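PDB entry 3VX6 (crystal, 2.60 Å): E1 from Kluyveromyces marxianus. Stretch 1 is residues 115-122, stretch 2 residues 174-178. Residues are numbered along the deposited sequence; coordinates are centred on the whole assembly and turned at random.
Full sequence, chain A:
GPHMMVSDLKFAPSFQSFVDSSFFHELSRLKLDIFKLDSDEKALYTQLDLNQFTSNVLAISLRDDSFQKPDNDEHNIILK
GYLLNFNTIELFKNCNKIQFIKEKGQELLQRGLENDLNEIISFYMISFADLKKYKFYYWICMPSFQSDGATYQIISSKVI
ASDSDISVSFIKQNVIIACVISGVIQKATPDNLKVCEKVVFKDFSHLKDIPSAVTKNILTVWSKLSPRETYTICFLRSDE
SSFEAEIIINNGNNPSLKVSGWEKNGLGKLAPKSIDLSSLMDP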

ATOM      1  N   ASN A 115       7.544  14.598   1.814  1.00 53.38           N
ATOM      2  CA  ASN A 115       8.525  13.832   2.578  1.00 51.50           C
ATOM      3  C   ASN A 115       9.301  12.794   1.784  1.00 50.19           C
ATOM      4  O   ASN A 115      10.448  13.012   1.400  1.00 49.65           O
ATOM      5  CB  ASN A 115       7.845  13.137   3.766  1.00 52.23           C
ATOM      6  CG  ASN A 115       6.962  14.080   4.573  1.00 56.09           C
ATOM      7  OD1 ASN A 115       7.361  15.199   4.899  1.00 56.98           O
ATOM      8  ND2 ASN A 115       5.757  13.623   4.911  1.00 57.38           N
ATOM      9  N   ASP A 116       8.671  11.650   1.558  1.00 49.04           N
ATOM     10  CA  ASP A 116       9.303  10.552   0.840  1.00 47.24           C
ATOM     11  C   ASP A 116       8.179   9.781   0.169  1.00 46.27           C
ATOM     12  O   ASP A 116       7.060   9.739   0.688  1.00 46.16           O
ATOM     13  CB  ASP A 116      10.049   9.658   1.844  1.00 47.59           C
ATOM     14  CG  ASP A 116      10.900   8.584   1.176  1.00 48.92           C
ATOM     15  OD1 ASP A 116      10.341   7.701   0.487  1.00 49.49           O
ATOM     16  OD2 ASP A 116      12.137   8.615   1.353  1.00 50.51           O
ATOM     17  N   LEU A 117       8.460   9.188  -0.989  1.00 44.23           N
ATOM     18  CA  LEU A 117       7.440   8.416  -1.682  1.00 44.44           C
ATOM     19  C   LEU A 117       7.077   7.163  -0.891  1.00 44.07           C
ATOM     20  O   LEU A 117       5.959   6.665  -0.982  1.00 45.18           O
ATOM     21  CB  LEU A 117       7.904   8.010  -3.082  1.00 43.46           C
ATOM     22  CG  LEU A 117       8.220   9.136  -4.052  1.00 42.47           C
ATOM     23  CD1 LEU A 117       8.380   8.535  -5.418  1.00 42.31           C
ATOM     24  CD2 LEU A 117       7.116  10.179  -4.039  1.00 41.71           C
ATOM     25  N   ASN A 118       8.014   6.641  -0.114  1.00 42.82           N
ATOM     26  CA  ASN A 118       7.706   5.455   0.663  1.00 42.34           C
ATOM     27  C   ASN A 118       6.464   5.698   1.491  1.00 41.77           C
ATOM     28  O   ASN A 118       5.712   4.774   1.768  1.00 42.55           O
ATOM     29  CB  ASN A 118       8.856   5.100   1.600  1.00 41.44           C
ATOM     30  CG  ASN A 118       9.978   4.367   0.894  1.00 40.68           C
ATOM     31  OD1 ASN A 118       9.882   3.161   0.617  1.00 41.66           O
ATOM     32  ND2 ASN A 118      11.049   5.090   0.586  1.00 42.55           N
ATOM     33  N   GLU A 119       6.241   6.945   1.879  1.00 41.59           N
ATOM     34  CA  GLU A 119       5.090   7.264   2.708  1.00 41.65           C
ATOM     35  C   GLU A 119       3.743   7.192   2.030  1.00 41.46           C
ATOM     36  O   GLU A 119       2.714   7.197   2.706  1.00 42.75           O
ATOM     37  CB  GLU A 119       5.247   8.646   3.328  1.00 42.87           C
ATOM     38  CG  GLU A 119       6.410   8.756   4.270  1.00 46.62           C
ATOM     39  CD  GLU A 119       6.406  10.064   5.023  1.00 51.01           C
ATOM     40  OE1 GLU A 119       7.493  10.475   5.471  1.00 53.33           O
ATOM     41  OE2 GLU A 119       5.319  10.676   5.180  1.00 53.64           O
ATOM     42  N   ILE A 120       3.729   7.133   0.706  1.00 40.86           N
ATOM     43  CA  ILE A 120       2.462   7.074  -0.013  1.00 40.80           C
ATOM     44  C   ILE A 120       1.845   5.686   0.061  1.00 41.03           C
ATOM     45  O   ILE A 120       0.686   5.491  -0.315  1.00 40.63           O
ATOM     46  CB  ILE A 120       2.639   7.440  -1.480  1.00 40.05           C
ATOM     47  CG1 ILE A 120       3.476   6.363  -2.169  1.00 39.66           C
ATOM     48  CG2 ILE A 120       3.270   8.815  -1.587  1.00 40.51           C
ATOM     49  CD1 ILE A 120       3.844   6.677  -3.568  1.00 40.74           C
ATOM     50  N   ILE A 121       2.624   4.728   0.553  1.00 41.76           N
ATOM     51  CA  ILE A 121       2.168   3.349   0.672  1.00 42.83           C
ATOM     52  C   ILE A 121       1.790   2.977   2.087  1.00 40.89           C
ATOM     53  O   ILE A 121       2.589   3.115   3.006  1.00 42.78           O
ATOM     54  CB  ILE A 121       3.249   2.351   0.198  1.00 44.98           C
ATOM     55  CG1 ILE A 121       3.394   2.436  -1.319  1.00 45.17           C
ATOM     56  CG2 ILE A 121       2.883   0.928   0.643  1.00 43.72           C
ATOM     57  CD1 ILE A 121       4.389   1.467  -1.876  1.00 46.50           C
ATOM     58  N   SER A 122       0.566   2.495   2.246  1.00 38.89           N
ATOM     59  CA  SER A 122       0.078   2.077   3.545  1.00 37.97           C
ATOM     60  C   SER A 122      -1.200   1.256   3.401  1.00 38.45           C
ATOM     61  O   SER A 122      -1.763   1.140   2.320  1.00 39.44           O
ATOM     62  CB  SER A 122      -0.193   3.299   4.412  1.00 35.84           C
ATOM     63  OG  SER A 122      -0.456   2.914   5.741  1.00 36.70           O
ATOM     64  N   ASN A 174      16.388  -0.951   3.442  1.00 54.59           N
ATOM     65  CA  ASN A 174      15.161  -1.283   4.131  1.00 54.14           C
ATOM     66  C   ASN A 174      13.948  -0.559   3.517  1.00 52.37           C
ATOM     67  O   ASN A 174      12.826  -0.709   3.999  1.00 52.82           O
ATOM     68  CB  ASN A 174      15.309  -0.905   5.612  1.00 56.17           C
ATOM     69  CG  ASN A 174      14.451  -1.759   6.524  1.00 59.70           C
ATOM     70  OD1 ASN A 174      14.187  -1.389   7.668  1.00 62.91           O
ATOM     71  ND2 ASN A 174      14.018  -2.914   6.027  1.00 62.81           N
ATOM     72  N   VAL A 175      14.163   0.214   2.456  1.00 50.20           N
ATOM     73  CA  VAL A 175      13.057   0.943   1.833  1.00 47.11           C
ATOM     74  C   VAL A 175      12.434   0.164   0.704  1.00 45.58           C
ATOM     75  O   VAL A 175      13.097  -0.656   0.072  1.00 46.33           O
ATOM     76  CB  VAL A 175      13.498   2.309   1.283  1.00 45.34           C
ATOM     77  CG1 VAL A 175      14.016   3.171   2.419  1.00 44.41           C
ATOM     78  CG2 VAL A 175      14.557   2.123   0.223  1.00 45.20           C
ATOM     79  N   ILE A 176      11.151   0.421   0.457  1.00 43.89           N
ATOM     80  CA  ILE A 176      10.432  -0.265  -0.607  1.00 42.32           C
ATOM     81  C   ILE A 176      10.327   0.642  -1.837  1.00 40.57           C
ATOM     82  O   ILE A 176      10.033   0.191  -2.944  1.00 40.62           O
ATOM     83  CB  ILE A 176       9.039  -0.802  -0.082  1.00 41.60           C
ATOM     84  CG1 ILE A 176       7.982  -0.768  -1.174  1.00 40.88           C
ATOM     85  CG2 ILE A 176       8.577   0.001   1.111  1.00 43.69           C
ATOM     86  CD1 ILE A 176       7.233   0.512  -1.209  1.00 40.59           C
ATOM     87  N   ILE A 177      10.605   1.923  -1.634  1.00 39.53           N
ATOM     88  CA  ILE A 177      10.600   2.907  -2.709  1.00 38.34           C
ATOM     89  C   ILE A 177      11.817   3.826  -2.546  1.00 38.84           C
ATOM     90  O   ILE A 177      12.118   4.304  -1.449  1.00 39.41           O
ATOM     91  CB  ILE A 177       9.341   3.797  -2.700  1.00 37.33           C
ATOM     92  CG1 ILE A 177       8.094   2.987  -3.039  1.00 35.95           C
ATOM     93  CG2 ILE A 177       9.495   4.904  -3.746  1.00 38.94           C
ATOM     94  CD1 ILE A 177       6.824   3.825  -3.049  1.00 33.95           C
ATOM     95  N   ALA A 178      12.529   4.054  -3.637  1.00 38.35           N
ATOM     96  CA  ALA A 178      13.693   4.925  -3.614  1.00 39.92           C
ATOM     97  C   ALA A 178      13.787   5.568  -4.989  1.00 41.33           C
ATOM     98  O   ALA A 178      12.907   5.382  -5.833  1.00 42.38           O
ATOM     99  CB  ALA A 178      14.959   4.118  -3.310  1.00 37.36           C
TER
HETATM  100  O   HOH W   1      14.020   6.123  -0.082  1.00 35.67           O

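A short 3-10 segment, residues 117-120, lies against the chain where it enters a strand at Ile177, and the backbones come closest at Asn118 and Ile177, with CA atoms 5.1 Å apart. No backbone-to-backbone hydrogen bond joins them; one side-chain amide does the work. The CA-to-CB bond of Asn118 points sideways, but chi1 of -80° (m) and chi2 of -78° bring the amide up to the other backbone. There Asn118 OD1 accepts from Ile177 N at 2.7 Å and, weakly, from Ile176 N at 3.0 Å, while Asn118 ND2 donates to Ile177 O at 2.4 Å, a very short distance for such a bond. The amide thus reads both the NH and the CO of Ile177, much as a neighboring strand might.

Asp116 steadies this arrangement. With chi1 at -172° (t), Asp116 OD1 accepts from the backbone N of Asn118 at 2.6 Å and from Asn118 ND2 at 2.7 Å, so the same carboxylate oxygen holds the start of the turn and the amide that reaches across. A water adds a second link, donating to Ile177 O at 3.0 Å and weakly to Asp116 OD2 at 3.4 Å.

Beside this polar cluster, Ile177 points toward the 3-10 segment as an extended m,t rotamer. Ile177 CG2 meets Leu117 CB at 3.6 Å, while Ile177 CD1 reaches Ile121 CD1 at 3.6 Å and Ile120 CD1 at 4.2 Å: one branched residue serves apolar partners at both ends of the turn. Ile121, also m,t, extends its CD1 to within 3.1 Å of Ile176 CD1, a tight methyl contact. Ile176 has chi1 at 147°, between wells, with chi2 at -90° (m); its CA-to-CB bond points sideways, though the end of the side chain comes nearer. The rule to read here is economical: a braced asparagine fixes the backbone, and extended isoleucines fill the space beside it.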